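Local coordinates for flagellar basal body protein (Helicobacter pylori, PDB 5NPY), which probably builds part of the flagellar hook, the segment between the basal body and the filament of the bacterial flagellum, at residues A[99-104]-A[119-124]; A[107-112]-A[172-177]. All coordinates share one frame; numbering follows the deposited sequence.

In the fold
Both contacts belong to the D1 region of the flagellar hook protein family, on the same side of the centre of this elongated chain, with their centres about 12 Å apart. Along the chain their segments alternate: 99-104, then 107-112, then 119-124, then 172-177, so the two pairings are interleaved in sequence. Contact 1 joins strand 97-100 to strand 121-123, and contact 2 joins strand 107-109 to strand 173-176. Strand 143-148 links them, pairing antiparallel with both 97-100 and 173-176. The two also touch directly, Asn120 against Met107 and the 102-104 loop against Pro176. Contact 2 thus brings strand 173-176 back beside strand 107-109, across 59 intervening residues.

Contact 1. Residues A[99-104]-A[119-124]; sequences IGPNKN and DNFLTR
Ile99 carries CG1 between its own backbone N and carbonyl carbon (chi1 69°), while Phe121 holds CG beside its backbone N and anti to the carbonyl carbon (chi1 -58°). Both side chains rise from the same face of an antiparallel hydrogen-bonded pair and cross at about a right angle, Ile99 CG1 resting 3.7 Å from Phe121 CB. A beta-branched isoleucine suits this buried strand position because its two branches both reach the partner strand: CG2 lies 4.0 Å from Thr123 CG2, and CD1 also approaches that methyl.

Two backbone bonds fix the register. Phe121 N donates to Ile99 O at 2.6 Å, nearly straight at 174°, and Ile99 N returns a bond to Phe121 O at 3.0 Å. Ile99 O has further company from Asn120, whose ND2 reaches it in a weak hydrogen bond of 3.3 Å and whose CA makes a C-H...O contact; Asn120 OD1 turns to Lys117 NZ. Glycine suits the next position, where the backbone passes close to Asn120: Gly100 CA is 3.9 Å from Asn120 ND2. Beyond it the strand gives way to a turn at Pro101, which has no N-H to offer; its CD sits against Asp119 O at 3.0 Å and approaches Phe121 CE2 at 4.2 Å.

Tyr142 meets the Phe121 ring edge-to-face and also touches Ile99 and Pro101. Leu523 of strand 523-525 packs on Ile99 and Phe121, and Leu122 bonds through its backbone to Tyr524. On its other side, strand 97-100 pairs with strand 143-148, where Gly100 bonds to Tyr143, so it runs between two antiparallel neighbours.

Contact 2. Residues A[107-112]-A[172-177]; sequences MTINKD and NTLSPL
The Asn172 side-chain amide gives Ile109 O, slightly out of its plane, a hydrogen bond of 3.0 Å from ND2, itself well above the carbonyl plane (C=O...donor angle 116°). Thr108 CG2 lies over one face of this amide, 3.3 Å from ND2. At its edge, Asn110 ND2 comes within 3.2 Å of Asn172 ND2, two donors in unbonded contact, their amide planes 72° apart. They lie at one end of an antiparallel strand pair in the D1 domain, where asparagine extends the backbone bonding pattern.

Strands 107-109 and 173-176 run at 156° to each other. Met107 and Leu174 form a hydrogen-bonded pair, bonded both ways, with Leu174 N giving to Met107 O at 2.6 Å. Ile109 N donates to Asn172 O at 2.8 Å. Leucine, methionine and isoleucine suit the buried face: Leu174 CD1 lies 4.2 Å from Met107 CE, with Ile109 CG1 a little farther, while Leu508 packs on Met107 and Ile109.

Thr108 and Thr173, a non-hydrogen-bonded pair, occupy the other, partly exposed face, where threonine combines a strand-favouring branch with a polar group. Each sets its hydroxyl beside its own backbone N, and Thr108 OG1 and Thr173 OG1 share a hydrogen bond of 3.0 Å.

Contact 1. Residues A[99-104]-A[119-124]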
# COMPACT_ATOMS: atom_id res chain seq x y z
N ILE A 99 19.70 8.65 37.75
CA ILE A 99 19.02 9.92 38.01
C ILE A 99 20.05 11.02 38.21
O ILE A 99 21.24 10.78 38.40
CB ILE A 99 18.10 9.85 39.25
CG1 ILE A 99 18.95 9.71 40.50
CG2 ILE A 99 17.10 8.70 39.13
CD1 ILE A 99 18.11 9.65 41.72
N GLY A 100 19.56 12.26 38.19
CA GLY A 100 20.41 13.42 38.30
C GLY A 100 19.61 14.67 38.61
O GLY A 100 18.38 14.71 38.43
N PRO A 101 20.29 15.72 39.08
CA PRO A 101 19.60 16.92 39.56
C PRO A 101 19.24 17.97 38.51
O PRO A 101 18.59 18.96 38.86
CB PRO A 101 20.61 17.50 40.55
CG PRO A 101 21.93 17.14 39.96
CD PRO A 101 21.74 15.77 39.35
N ASN A 102 19.63 17.79 37.24
CA ASN A 102 19.54 18.84 36.23
C ASN A 102 18.66 18.36 35.09
O ASN A 102 19.01 17.40 34.39
CB ASN A 102 20.95 19.23 35.75
CG ASN A 102 20.94 20.15 34.52
OD1 ASN A 102 19.94 20.33 33.84
ND2 ASN A 102 22.10 20.75 34.25
N LYS A 103 17.53 19.03 34.90
CA LYS A 103 16.70 18.85 33.71
C LYS A 103 17.30 19.65 32.57
O LYS A 103 17.43 20.87 32.68
CB LYS A 103 15.27 19.31 33.99
CG LYS A 103 14.51 19.84 32.79
CD LYS A 103 13.67 21.03 33.21
CE LYS A 103 14.56 22.10 33.83
NZ LYS A 103 13.81 23.21 34.48
N ASN A 104 17.62 18.94 31.47
CA ASN A 104 18.42 19.31 30.30
C ASN A 104 19.82 18.71 30.44
O ASN A 104 20.74 19.10 29.71
CB ASN A 104 18.42 20.83 29.99
CG ASN A 104 19.27 21.69 30.96
OD1 ASN A 104 20.40 21.35 31.33
ND2 ASN A 104 18.71 22.83 31.36
N ASP A 119 26.18 16.18 38.28
CA ASP A 119 26.13 14.92 38.94
C ASP A 119 25.05 13.98 38.49
O ASP A 119 24.05 14.37 37.94
CB ASP A 119 26.05 15.19 40.43
CG ASP A 119 27.00 16.25 40.84
OD1 ASP A 119 26.85 16.82 41.92
OD2 ASP A 119 27.91 16.52 40.04
N ASN A 120 25.33 12.71 38.70
CA ASN A 120 24.44 11.65 38.39
C ASN A 120 24.44 10.72 39.54
O ASN A 120 25.42 10.54 40.20
CB ASN A 120 24.92 10.90 37.18
CG ASN A 120 24.40 11.50 35.94
OD1 ASN A 120 25.09 11.58 34.97
ND2 ASN A 120 23.19 11.97 36.00
N PHE A 121 23.31 10.13 39.80
CA PHE A 121 23.21 9.23 40.89
C PHE A 121 22.65 7.92 40.42
O PHE A 121 22.12 7.82 39.36
CB PHE A 121 22.31 9.82 41.95
CG PHE A 121 22.76 11.14 42.45
CD1 PHE A 121 24.00 11.28 42.99
CD2 PHE A 121 21.98 12.24 42.32
CE1 PHE A 121 24.45 12.48 43.42
CE2 PHE A 121 22.41 13.45 42.76
CZ PHE A 121 23.65 13.58 43.30
N LEU A 122 22.80 6.92 41.23
CA LEU A 122 22.26 5.60 40.94
C LEU A 122 21.29 5.22 42.05
O LEU A 122 21.51 5.55 43.21
CB LEU A 122 23.37 4.57 40.82
CG LEU A 122 24.38 5.02 39.77
CD1 LEU A 122 25.79 4.93 40.34
CD2 LEU A 122 24.23 4.20 38.50
N THR A 123 20.22 4.52 41.69
CA THR A 123 19.22 4.11 42.67
C THR A 123 18.56 2.84 42.18
O THR A 123 18.53 2.56 40.98
CB THR A 123 18.15 5.20 42.91
OG1 THR A 123 17.16 4.72 43.82
CG2 THR A 123 17.45 5.58 41.63
N ARG A 124 18.03 2.06 43.13
CA ARG A 124 17.14 0.96 42.80
C ARG A 124 15.70 1.27 43.20
O ARG A 124 14.82 0.42 43.00
CB ARG A 124 17.63 -0.34 43.44
CG ARG A 124 17.12 -1.61 42.74
CD ARG A 124 17.67 -2.90 43.36
NE ARG A 124 18.95 -3.29 42.78
CZ ARG A 124 19.09 -4.20 41.82
NH1 ARG A 124 18.03 -4.83 41.33
NH2 ARG A 124 20.30 -4.48 41.36

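Contact 2. Residues A[107-112]-A[172-177]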
# COMPACT_ATOMS: atom_id res chain seq x y z
N MET A 107 24.21 12.09 29.88
CA MET A 107 25.32 11.24 30.26
C MET A 107 25.56 10.28 29.11
O MET A 107 24.63 9.70 28.59
CB MET A 107 24.99 10.47 31.55
CG MET A 107 26.13 9.66 32.16
SD MET A 107 25.71 8.64 33.60
CE MET A 107 23.95 8.71 33.57
N THR A 108 26.80 10.12 28.72
CA THR A 108 27.15 9.27 27.63
C THR A 108 27.98 8.17 28.18
O THR A 108 28.88 8.42 28.92
CB THR A 108 27.96 10.04 26.59
OG1 THR A 108 27.18 11.10 26.07
CG2 THR A 108 28.35 9.15 25.48
N ILE A 109 27.69 6.95 27.80
CA ILE A 109 28.42 5.82 28.30
C ILE A 109 29.16 5.12 27.20
O ILE A 109 28.56 4.59 26.31
CB ILE A 109 27.47 4.78 28.92
CG1 ILE A 109 26.34 5.41 29.69
CG2 ILE A 109 28.23 3.83 29.80
CD1 ILE A 109 26.75 6.04 30.98
N ASN A 110 30.47 5.06 27.30
CA ASN A 110 31.26 4.41 26.30
C ASN A 110 31.90 3.17 26.86
O ASN A 110 31.86 2.95 28.04
CB ASN A 110 32.31 5.36 25.78
CG ASN A 110 31.71 6.51 25.03
OD1 ASN A 110 31.66 7.61 25.50
ND2 ASN A 110 31.26 6.23 23.84
N LYS A 111 32.51 2.35 26.03
CA LYS A 111 33.12 1.13 26.51
C LYS A 111 34.26 1.37 27.47
O LYS A 111 34.44 0.60 28.39
CB LYS A 111 33.56 0.25 25.36
CG LYS A 111 34.57 0.88 24.46
CD LYS A 111 35.72 -0.06 24.17
CE LYS A 111 36.44 0.33 22.88
NZ LYS A 111 37.44 1.39 23.09
N ASP A 112 35.05 2.41 27.28
CA ASP A 112 36.12 2.73 28.20
C ASP A 112 35.49 3.57 29.30
O ASP A 112 34.82 3.05 30.15
CB ASP A 112 37.22 3.50 27.50
CG ASP A 112 36.73 4.22 26.29
OD1 ASP A 112 37.16 5.35 26.08
OD2 ASP A 112 35.87 3.68 25.61
N ASN A 172 23.77 5.39 23.49
CA ASN A 172 24.59 5.43 24.70
C ASN A 172 24.54 6.78 25.42
O ASN A 172 25.35 7.01 26.32
CB ASN A 172 26.05 5.10 24.37
CG ASN A 172 26.77 6.26 23.69
OD1 ASN A 172 26.16 7.12 23.05
ND2 ASN A 172 28.09 6.29 23.84
N THR A 173 23.64 7.67 25.04
CA THR A 173 23.53 8.98 25.68
C THR A 173 22.18 9.08 26.39
O THR A 173 21.13 9.03 25.74
CB THR A 173 23.70 10.11 24.67
OG1 THR A 173 25.05 10.12 24.20
CG2 THR A 173 23.36 11.45 25.31
N LEU A 174 22.23 9.22 27.71
CA LEU A 174 21.04 9.25 28.56
C LEU A 174 20.73 10.68 28.99
O LEU A 174 21.65 11.46 29.24
CB LEU A 174 21.24 8.37 29.79
CG LEU A 174 21.81 6.98 29.48
CD1 LEU A 174 22.06 6.18 30.77
CD2 LEU A 174 20.89 6.22 28.51
N SER A 175 19.45 11.00 29.08
CA SER A 175 19.02 12.33 29.48
C SER A 175 17.70 12.20 30.24
O SER A 175 17.13 11.10 30.32
CB SER A 175 18.88 13.26 28.27
OG SER A 175 17.72 12.98 27.51
N PRO A 176 17.21 13.28 30.85
CA PRO A 176 15.92 13.21 31.54
C PRO A 176 14.78 12.90 30.58
O PRO A 176 14.71 13.45 29.48
CB PRO A 176 15.76 14.61 32.14
CG PRO A 176 17.14 15.05 32.36
CD PRO A 176 17.89 14.55 31.16
N LEU A 177 13.89 12.01 31.01
CA LEU A 177 12.72 11.63 30.22
C LEU A 177 11.56 12.57 30.53
O LEU A 177 11.29 12.89 31.69
CB LEU A 177 12.32 10.19 30.52
CG LEU A 177 13.47 9.21 30.29
CD1 LEU A 177 12.98 7.77 30.38
CD2 LEU A 177 14.18 9.48 28.95